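Local coordinates for DUF3836 domain-containing protein (PDB 4R03) that is of unknown function but folds as a single-layer antiparallel beta-sheet thought to have evolved from beta-hairpin repeats, at residues Q31-F36 and D57-F62. Sequence-based numbering, arbitrary orientation. Where two conformers were deposited one is given.
With PO4 (phosphate ion), chain D.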
# COMPACT_ATOMS: atom_id res chain seq x y z
N GLN A 31 11.27 -5.97 1.18
CA GLN A 31 11.18 -4.58 1.62
C GLN A 31 9.80 -4.20 2.10
O GLN A 31 9.64 -3.65 3.19
CB GLN A 31 11.60 -3.60 0.51
CG GLN A 31 11.69 -2.18 0.94
CD GLN A 31 12.07 -1.33 -0.19
OE1 GLN A 31 11.38 -1.30 -1.19
NE2 GLN A 31 13.12 -0.56 -0.04
N VAL A 32 8.77 -4.40 1.27
CA VAL A 32 7.43 -3.98 1.62
C VAL A 32 6.43 -4.87 0.89
O VAL A 32 6.73 -5.33 -0.21
CB VAL A 32 7.20 -2.45 1.33
CG1 VAL A 32 7.45 -2.09 -0.12
CG2 VAL A 32 5.86 -1.99 1.76
N ARG A 33 5.27 -5.09 1.50
CA ARG A 33 4.14 -5.80 0.93
C ARG A 33 2.92 -4.88 0.99
O ARG A 33 2.63 -4.29 1.98
CB ARG A 33 3.84 -7.08 1.70
CG ARG A 33 2.58 -7.82 1.24
CD ARG A 33 2.36 -9.05 2.12
NE ARG A 33 1.08 -9.68 1.73
CZ ARG A 33 0.97 -10.61 0.82
NH1 ARG A 33 2.02 -11.15 0.25
NH2 ARG A 33 -0.25 -11.03 0.54
N TYR A 34 2.23 -4.78 -0.16
CA TYR A 34 1.01 -3.99 -0.27
C TYR A 34 -0.15 -4.95 -0.52
O TYR A 34 -0.05 -5.91 -1.30
CB TYR A 34 1.09 -3.03 -1.42
CG TYR A 34 2.23 -2.06 -1.34
CD1 TYR A 34 2.26 -1.10 -0.37
CD2 TYR A 34 3.27 -2.09 -2.25
CE1 TYR A 34 3.28 -0.19 -0.32
CE2 TYR A 34 4.35 -1.20 -2.17
CZ TYR A 34 4.30 -0.19 -1.24
OH TYR A 34 5.37 0.72 -1.16
N GLU A 35 -1.28 -4.68 0.11
CA GLU A 35 -2.54 -5.41 -0.13
C GLU A 35 -3.61 -4.38 -0.45
O GLU A 35 -3.66 -3.31 0.18
CB GLU A 35 -2.93 -6.22 1.06
CG GLU A 35 -1.94 -7.32 1.40
CD GLU A 35 -2.37 -8.24 2.53
OE1 GLU A 35 -3.34 -7.92 3.24
OE2 GLU A 35 -1.64 -9.26 2.76
N PHE A 36 -4.48 -4.73 -1.40
CA PHE A 36 -5.47 -3.78 -1.93
C PHE A 36 -6.86 -4.35 -1.81
O PHE A 36 -7.12 -5.53 -2.07
CB PHE A 36 -5.19 -3.48 -3.42
CG PHE A 36 -3.83 -2.95 -3.69
CD1 PHE A 36 -3.58 -1.57 -3.60
CD2 PHE A 36 -2.77 -3.79 -3.96
CE1 PHE A 36 -2.30 -1.08 -3.83
CE2 PHE A 36 -1.51 -3.30 -4.17
CZ PHE A 36 -1.27 -1.94 -4.09
N ASP A 57 10.80 -13.03 10.93
CA ASP A 57 10.42 -13.36 9.49
C ASP A 57 8.90 -13.39 9.28
O ASP A 57 8.25 -14.43 9.04
CB ASP A 57 11.04 -14.67 8.97
CG ASP A 57 12.47 -14.51 8.55
OD1 ASP A 57 13.07 -13.46 8.85
OD2 ASP A 57 12.97 -15.52 8.00
N GLU A 58 8.33 -12.21 9.38
CA GLU A 58 6.89 -12.06 9.27
C GLU A 58 6.57 -10.65 8.74
O GLU A 58 7.29 -9.69 9.03
CB GLU A 58 6.24 -12.39 10.62
CG GLU A 58 5.89 -11.27 11.47
CD GLU A 58 5.44 -11.66 12.93
OE1 GLU A 58 5.83 -12.72 13.47
OE2 GLU A 58 4.69 -10.86 13.49
N TRP A 59 5.48 -10.57 8.01
CA TRP A 59 4.92 -9.28 7.64
C TRP A 59 4.18 -8.67 8.82
O TRP A 59 3.31 -9.35 9.43
CB TRP A 59 3.97 -9.48 6.46
CG TRP A 59 4.62 -9.86 5.17
CD1 TRP A 59 4.44 -11.04 4.50
CD2 TRP A 59 5.50 -9.08 4.37
NE1 TRP A 59 5.19 -11.05 3.36
CE2 TRP A 59 5.85 -9.87 3.24
CE3 TRP A 59 6.06 -7.81 4.49
CZ2 TRP A 59 6.76 -9.41 2.27
CZ3 TRP A 59 6.96 -7.36 3.49
CH2 TRP A 59 7.26 -8.17 2.40
N VAL A 60 4.47 -7.41 9.12
CA VAL A 60 3.86 -6.68 10.22
C VAL A 60 3.22 -5.41 9.60
O VAL A 60 3.87 -4.72 8.81
CB VAL A 60 4.87 -6.26 11.26
CG1 VAL A 60 4.18 -5.60 12.41
CG2 VAL A 60 5.63 -7.49 11.75
N PRO A 61 1.97 -5.11 9.97
CA PRO A 61 1.36 -3.90 9.41
C PRO A 61 2.15 -2.66 9.72
O PRO A 61 2.74 -2.52 10.82
CB PRO A 61 -0.00 -3.81 10.11
CG PRO A 61 -0.18 -5.01 10.83
CD PRO A 61 1.10 -5.80 10.92
N PHE A 62 2.20 -1.73 8.74
CA PHE A 62 2.95 -0.52 8.81
C PHE A 62 2.08 0.72 8.64
O PHE A 62 2.08 1.61 9.51
CB PHE A 62 4.13 -0.52 7.81
CG PHE A 62 5.05 0.62 7.99
CD1 PHE A 62 5.66 0.85 9.21
CD2 PHE A 62 5.28 1.50 6.98
CE1 PHE A 62 6.48 1.93 9.42
CE2 PHE A 62 6.12 2.61 7.18
CZ PHE A 62 6.70 2.82 8.40
P PO4 D . 5.57 -13.28 0.48
O1 PO4 D . 4.32 -12.41 0.44
O2 PO4 D . 6.07 -13.23 1.87
O3 PO4 D . 6.68 -12.83 -0.49
O4 PO4 D . 5.18 -14.68 0.07
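The indole of Trp59 lies against Arg33, whose CB sits over one face of the six-membered ring, 3.4 Å from its centroid and only 4° off the ring normal, a close CH-pi contact. Farther along the same side chain, Arg33 CD meets the pyrrole part at Trp59 NE1 (3.7 Å), while Trp59 CZ3 reaches the backbone at Arg33 N (3.5 Å). The guanidinium is tilted 47° from the indole plane and stands too far off for more than a weak cation-pi attraction. A phosphate ion, probably from the crystallisation liquor, joins both residues: Trp59 NE1 donates to its O2 (2.8 Å), and Arg33 NH1 lies 2.6 Å from its O1; Lys30 adds a further bond. Strands 27-38 and 58-69 are not neighbours in the seven-stranded antiparallel meander; strand 44-53 runs between them, and Trp59 reaches past it along one face of the single-layer sheet. Arg33 is extended, with CG anti to the backbone N (chi1 175°), which carries its guanidinium to Glu35. There NE (2.9 Å) and NH2 (3.2 Å) of Arg33 grip the single oxygen OE2 of Glu35 side-on, limiting rotation of the guanidinium. Trp52 meets the Trp59 ring edge-to-face.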